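Local coordinates for Cry23AA1 (Bacillus thuringiensis, PDB 4RHZ), which is probably a pore-forming insecticidal toxin of the aerolysin family, binds zinc, and forms a binary complex with its partner Cry37Aa1, at residues 222-226 and 254-260. Residue numbers count along the deposited sequence, not the author numbering.
Sequences AQGLR and LAPNVTL
Strand 211-235 runs antiparallel to strand 246-254, and residues 222-226 meet the last residue of that partner just as it peels away. Arg226 and Leu254 form a non-hydrogen-bonded pair, CA to CA 4.4 Å, with both side chains on one face. One step on, Ala255 N donates to Leu225 O at 3.0 Å, the one backbone hydrogen bond between the segments. Leu225, at phi/psi -99/-35, breaks the extended run: with Arg226 it faces Gln155, backbone-bonded to both, in a classic beta bulge. The other segment then reverses in a type I turn from Ala255 to Val258, closed by Val258 N to Ala255 O at 2.9 Å; Pro256, with phi -54, suits its first corner.

From within the turn, the Asn257 carboxamide takes up the pairing. Gln223 (chi1 p, chi2 t) and Asn257 (chi1 p) bond reciprocally: Asn257 ND2 gives to Gln223 OE1 at 2.6 Å, and Gln223 NE2 to Asn257 OD1 at 2.8 Å. Both carbonyls are thus satisfied, and each NH2 spends its second hydrogen too: Gln223 NE2 on Gly224 O, 2.9 Å away, Asn257 ND2 on Thr113 O. Gly224 N bonds weakly to Glu77.

Ala255 CB lies 3.5 Å from both Gly224 O and Gln223 NE2, a methyl filling the narrow space beside the amides, while Leu225 CD2 packs on Val258 CG2 at 3.9 Å. Leu254 CD2 lies over one face of the Arg226 guanidinium, which has a long, weak ion pair with Asp109.

Gln223 also touches His79, a zinc ligand with Glu130 and His132. Strands 67-90 and 146-179 flank residues 222-226, whereas strand 258-259 joins the separate sheet beside strand 111-119, whose Leu112 packs against Gln223, Leu225 and Val258 where the two sheets meet.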
loop_
_atom_site.group_PDB
_atom_site.type_symbol
_atom_site.label_atom_id
_atom_site.label_comp_id
_atom_site.label_asym_id
_atom_site.label_seq_id
_atom_site.Cartn_x
_atom_site.Cartn_y
_atom_site.Cartn_z
ATOM N N ALA A 222 -0.142 -6.213 -1.158
ATOM C CA ALA A 222 1.028 -5.509 -1.639
ATOM C C ALA A 222 1.159 -6.033 -3.046
ATOM O O ALA A 222 1.230 -7.245 -3.233
ATOM C CB ALA A 222 2.288 -5.900 -0.812
ATOM N N GLN A 223 1.161 -5.158 -4.042
ATOM C CA GLN A 223 1.439 -5.631 -5.422
ATOM C C GLN A 223 2.121 -4.570 -6.244
ATOM O O GLN A 223 2.051 -3.362 -5.936
ATOM C CB GLN A 223 0.138 -6.023 -6.171
ATOM C CG GLN A 223 -0.795 -4.907 -6.177
ATOM C CD GLN A 223 -1.993 -5.148 -7.068
ATOM O OE1 GLN A 223 -3.100 -5.452 -6.556
ATOM N NE2 GLN A 223 -1.811 -4.986 -8.419
ATOM N N GLY A 224 2.673 -5.031 -7.362
ATOM C CA GLY A 224 3.113 -4.115 -8.402
ATOM C C GLY A 224 1.888 -3.455 -8.954
ATOM O O GLY A 224 0.878 -4.137 -9.257
ATOM N N LEU A 225 1.951 -2.149 -9.113
ATOM C CA LEU A 225 0.841 -1.491 -9.736
ATOM C C LEU A 225 1.041 -1.187 -11.202
ATOM O O LEU A 225 0.065 -1.176 -11.953
ATOM C CB LEU A 225 0.541 -0.187 -9.053
ATOM C CG LEU A 225 0.331 -0.201 -7.547
ATOM C CD1 LEU A 225 0.398 1.267 -7.105
ATOM C CD2 LEU A 225 -1.081 -0.831 -7.204
ATOM N N ARG A 226 2.287 -0.869 -11.583
ATOM C CA ARG A 226 2.652 -0.531 -12.959
ATOM C C ARG A 226 4.150 -0.517 -13.136
ATOM O O ARG A 226 4.909 -0.406 -12.130
ATOM C CB ARG A 226 2.067 0.764 -13.426
ATOM C CG ARG A 226 2.134 1.830 -12.419
ATOM C CD ARG A 226 2.448 3.051 -13.098
ATOM N NE ARG A 226 1.390 4.006 -13.063
ATOM C CZ ARG A 226 1.068 4.810 -14.089
ATOM N NH1 ARG A 226 1.710 4.740 -15.269
ATOM N NH2 ARG A 226 0.077 5.686 -13.930
ATOM N N LEU A 254 0.200 -1.689 -16.975
ATOM C CA LEU A 254 -0.601 -1.553 -15.718
ATOM C C LEU A 254 -0.870 -2.943 -15.229
ATOM O O LEU A 254 -1.034 -3.835 -16.042
ATOM C CB LEU A 254 -1.961 -0.960 -16.006
ATOM C CG LEU A 254 -2.064 0.439 -16.561
ATOM C CD1 LEU A 254 -3.543 0.796 -16.712
ATOM C CD2 LEU A 254 -1.311 1.442 -15.651
ATOM N N ALA A 255 -0.930 -3.163 -13.920
ATOM C CA ALA A 255 -1.466 -4.470 -13.408
ATOM C C ALA A 255 -2.935 -4.743 -13.874
ATOM O O ALA A 255 -3.696 -3.799 -14.123
ATOM C CB ALA A 255 -1.321 -4.551 -11.899
ATOM N N PRO A 256 -3.333 -6.019 -14.007
ATOM C CA PRO A 256 -4.754 -6.318 -14.481
ATOM C C PRO A 256 -5.866 -5.633 -13.660
ATOM O O PRO A 256 -6.876 -5.071 -14.225
ATOM C CB PRO A 256 -4.884 -7.837 -14.384
ATOM C CG PRO A 256 -3.446 -8.385 -14.147
ATOM C CD PRO A 256 -2.539 -7.234 -13.700
ATOM N N ASN A 257 -5.643 -5.596 -12.345
ATOM C CA ASN A 257 -6.615 -5.014 -11.403
ATOM C C ASN A 257 -6.386 -3.555 -11.207
ATOM O O ASN A 257 -6.966 -2.982 -10.286
ATOM C CB ASN A 257 -6.573 -5.719 -10.043
ATOM C CG ASN A 257 -5.241 -5.475 -9.277
ATOM O OD1 ASN A 257 -4.162 -5.282 -9.898
ATOM N ND2 ASN A 257 -5.308 -5.509 -7.923
ATOM N N VAL A 258 -5.571 -2.933 -12.063
ATOM C CA VAL A 258 -5.251 -1.500 -11.903
ATOM C C VAL A 258 -5.752 -0.743 -13.114
ATOM O O VAL A 258 -5.689 -1.262 -14.246
ATOM C CB VAL A 258 -3.701 -1.247 -11.706
ATOM C CG1 VAL A 258 -3.328 0.199 -11.953
ATOM C CG2 VAL A 258 -3.227 -1.692 -10.313
ATOM N N THR A 259 -6.205 0.489 -12.861
ATOM C CA THR A 259 -6.859 1.367 -13.820
ATOM C C THR A 259 -6.516 2.839 -13.468
ATOM O O THR A 259 -6.068 3.125 -12.334
ATOM C CB THR A 259 -8.438 1.087 -13.822
ATOM O OG1 THR A 259 -8.695 -0.256 -14.279
ATOM C CG2 THR A 259 -9.214 2.052 -14.737
ATOM N N LEU A 260 -6.660 3.769 -14.424
ATOM C CA LEU A 260 -6.649 5.237 -14.093
ATOM C C LEU A 260 -7.748 6.093 -14.783
ATOM O O LEU A 260 -7.542 7.218 -15.281
ATOM C CB LEU A 260 -5.257 5.881 -14.222
ATOM C CG LEU A 260 -4.103 5.389 -15.096
ATOM C CD1 LEU A 260 -3.087 4.691 -14.210
ATOM C CD2 LEU A 260 -4.577 4.516 -16.284
#